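Local coordinates for protein D-ribitol-5-phosphate phosphatase (Bacteroides thetaiotaomicron, PDB 4JB3) that removes the phosphate from D-ribitol 5-phosphate and D-ribitol 1-phosphate, and also dephosphorylates 5-amino-6-(5-phospho-D-ribitylamino)uracil, and thus may act in riboflavin biosynthesis, at residues S138-P143 against K150-Y155. Numbering follows the deposited sequence.
Sequences SWACSP and KPLNDY
C141 and N153 share a first torsion: in each the gamma atom lies beside the backbone N and anti to the carbonyl carbon (chi1 -68° for C141, -49° for N153), and the two side chains meet. The amide of N153 reaches over with its oxygen first: OD1 stands 3.3 Å from C141 CB and 3.4 Å from C141 SG, a van der Waals approach, while N153 ND2 stays farther from the sulfur. L152, with CG anti to the backbone N, carries its CD2 methyl to A140, 4.1 Å from A140 CB. The backbone supplies the hydrogen bond across the contact. L152 N donates to A140 O over 2.8 Å, a nearly straight bond (164° at the hydrogen) entering somewhat tilted from the carbonyl plane. The same oxygen takes a weak bond from S142 N, which closes the inverse gamma turn centred on C141, so the last carbonyl of helix 134-140 serves both its own turn and the start of the 3-10 segment 152-155. P151 CA makes a CH-O contact of 3.3 Å with S142 O, and P151 CB packs against the backbone of S142. S142 itself turns back: its OG donates to W139 O (2.7 Å) and also bonds to E144 N, fixing the chain as it leaves the helix. Across the 3-10 turn, K150 NZ forms a salt bridge with D154 OD2 (2.8 Å), on the anti side and well out of the carboxylate plane. The contact thus pins the end of helix 134-140 to the 3-10 segment in the loop that runs on to strand 158-161 of the parallel HAD sheet. A140 and L152 both lean on F31 of helix 31-35, just after the predicted nucleophile D30; C141 and N153 touch L159 of strand 158-161.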
loop_
_atom_site.group_PDB
_atom_site.type_symbol
_atom_site.label_atom_id
_atom_site.label_comp_id
_atom_site.label_asym_id
_atom_site.label_seq_id
_atom_site.Cartn_x
_atom_site.Cartn_y
_atom_site.Cartn_z
ATOM N N SER A 138 10.955 -2.428 4.827
ATOM C CA SER A 138 11.993 -3.344 5.292
ATOM C C SER A 138 11.393 -4.681 5.725
ATOM O O SER A 138 12.044 -5.720 5.624
ATOM C CB SER A 138 12.827 -2.720 6.410
ATOM O OG SER A 138 12.090 -2.611 7.607
ATOM N N TRP A 139 10.148 -4.644 6.192
ATOM C CA TRP A 139 9.378 -5.846 6.492
ATOM C C TRP A 139 8.737 -6.452 5.238
ATOM O O TRP A 139 8.949 -7.628 4.930
ATOM C CB TRP A 139 8.293 -5.533 7.537
ATOM C CG TRP A 139 7.144 -6.505 7.534
ATOM C CD1 TRP A 139 7.185 -7.830 7.863
ATOM C CD2 TRP A 139 5.780 -6.223 7.192
ATOM N NE1 TRP A 139 5.933 -8.389 7.743
ATOM C CE2 TRP A 139 5.053 -7.425 7.327
ATOM C CE3 TRP A 139 5.105 -5.069 6.782
ATOM C CZ2 TRP A 139 3.678 -7.504 7.068
ATOM C CZ3 TRP A 139 3.740 -5.149 6.529
ATOM C CH2 TRP A 139 3.043 -6.360 6.669
ATOM N N ALA A 140 7.975 -5.648 4.499
ATOM C CA ALA A 140 7.200 -6.191 3.384
ATOM C C ALA A 140 8.088 -6.747 2.276
ATOM O O ALA A 140 7.780 -7.785 1.682
ATOM C CB ALA A 140 6.252 -5.135 2.832
ATOM N N CYS A 141 9.189 -6.058 2.001
ATOM C CA CYS A 141 10.095 -6.483 0.932
ATOM C C CYS A 141 11.189 -7.403 1.462
ATOM O O CYS A 141 12.369 -7.222 1.194
ATOM C CB CYS A 141 10.681 -5.267 0.217
ATOM S SG CYS A 141 9.438 -4.370 -0.714
ATOM N N SER A 142 10.767 -8.408 2.217
ATOM C CA SER A 142 11.686 -9.360 2.821
ATOM C C SER A 142 10.946 -10.675 2.985
ATOM O O SER A 142 9.719 -10.711 2.897
ATOM C CB SER A 142 12.139 -8.860 4.194
ATOM O OG SER A 142 11.166 -9.175 5.175
ATOM N N PRO A 143 11.679 -11.760 3.250
ATOM C CA PRO A 143 10.983 -13.027 3.498
ATOM C C PRO A 143 10.110 -13.000 4.753
ATOM O O PRO A 143 9.310 -13.913 4.935
ATOM C CB PRO A 143 12.128 -14.024 3.688
ATOM C CG PRO A 143 13.265 -13.443 2.920
ATOM C CD PRO A 143 13.130 -11.944 3.062
ATOM N N LYS A 150 7.794 -15.203 1.058
ATOM C CA LYS A 150 8.065 -14.485 -0.173
ATOM C C LYS A 150 7.918 -12.991 0.066
ATOM O O LYS A 150 6.939 -12.551 0.662
ATOM C CB LYS A 150 7.084 -14.940 -1.255
ATOM C CG LYS A 150 7.240 -16.404 -1.637
ATOM C CD LYS A 150 6.062 -16.901 -2.459
ATOM C CE LYS A 150 5.982 -16.215 -3.810
ATOM N NZ LYS A 150 7.218 -16.420 -4.621
ATOM N N PRO A 151 8.886 -12.198 -0.406
ATOM C CA PRO A 151 8.762 -10.745 -0.256
ATOM C C PRO A 151 7.651 -10.179 -1.138
ATOM O O PRO A 151 7.240 -10.821 -2.118
ATOM C CB PRO A 151 10.122 -10.240 -0.754
ATOM C CG PRO A 151 10.517 -11.250 -1.786
ATOM C CD PRO A 151 10.093 -12.571 -1.170
ATOM N N LEU A 152 7.195 -8.972 -0.811
ATOM C CA LEU A 152 6.173 -8.285 -1.587
ATOM C C LEU A 152 6.556 -8.199 -3.068
ATOM O O LEU A 152 5.685 -8.263 -3.941
ATOM C CB LEU A 152 5.949 -6.893 -0.998
ATOM C CG LEU A 152 4.886 -6.024 -1.669
ATOM C CD1 LEU A 152 3.524 -6.711 -1.672
ATOM C CD2 LEU A 152 4.814 -4.680 -0.958
ATOM N N ASN A 153 7.859 -8.084 -3.333
ATOM C CA ASN A 153 8.400 -8.047 -4.692
ATOM C C ASN A 153 7.974 -9.217 -5.569
ATOM O O ASN A 153 7.861 -9.083 -6.792
ATOM C CB ASN A 153 9.926 -8.000 -4.637
ATOM C CG ASN A 153 10.429 -6.955 -3.685
ATOM O OD1 ASN A 153 10.430 -7.162 -2.470
ATOM N ND2 ASN A 153 10.866 -5.819 -4.225
ATOM N N ASP A 154 7.753 -10.372 -4.951
ATOM C CA ASP A 154 7.402 -11.581 -5.693
ATOM C C ASP A 154 5.989 -11.521 -6.253
ATOM O O ASP A 154 5.622 -12.324 -7.114
ATOM C CB ASP A 154 7.524 -12.819 -4.799
ATOM C CG ASP A 154 8.953 -13.286 -4.614
ATOM O OD1 ASP A 154 9.898 -12.554 -4.973
ATOM O OD2 ASP A 154 9.129 -14.406 -4.093
ATOM N N TYR A 155 5.201 -10.566 -5.773
ATOM C CA TYR A 155 3.793 -10.481 -6.139
ATOM C C TYR A 155 3.472 -9.451 -7.215
ATOM O O TYR A 155 2.320 -9.306 -7.617
ATOM C CB TYR A 155 2.945 -10.222 -4.891
ATOM C CG TYR A 155 3.069 -11.346 -3.899
ATOM C CD1 TYR A 155 2.223 -12.437 -3.959
ATOM C CD2 TYR A 155 4.055 -11.330 -2.918
ATOM C CE1 TYR A 155 2.347 -13.481 -3.062
ATOM C CE2 TYR A 155 4.186 -12.377 -2.014
ATOM C CZ TYR A 155 3.319 -13.439 -2.092
ATOM O OH TYR A 155 3.428 -14.482 -1.207
#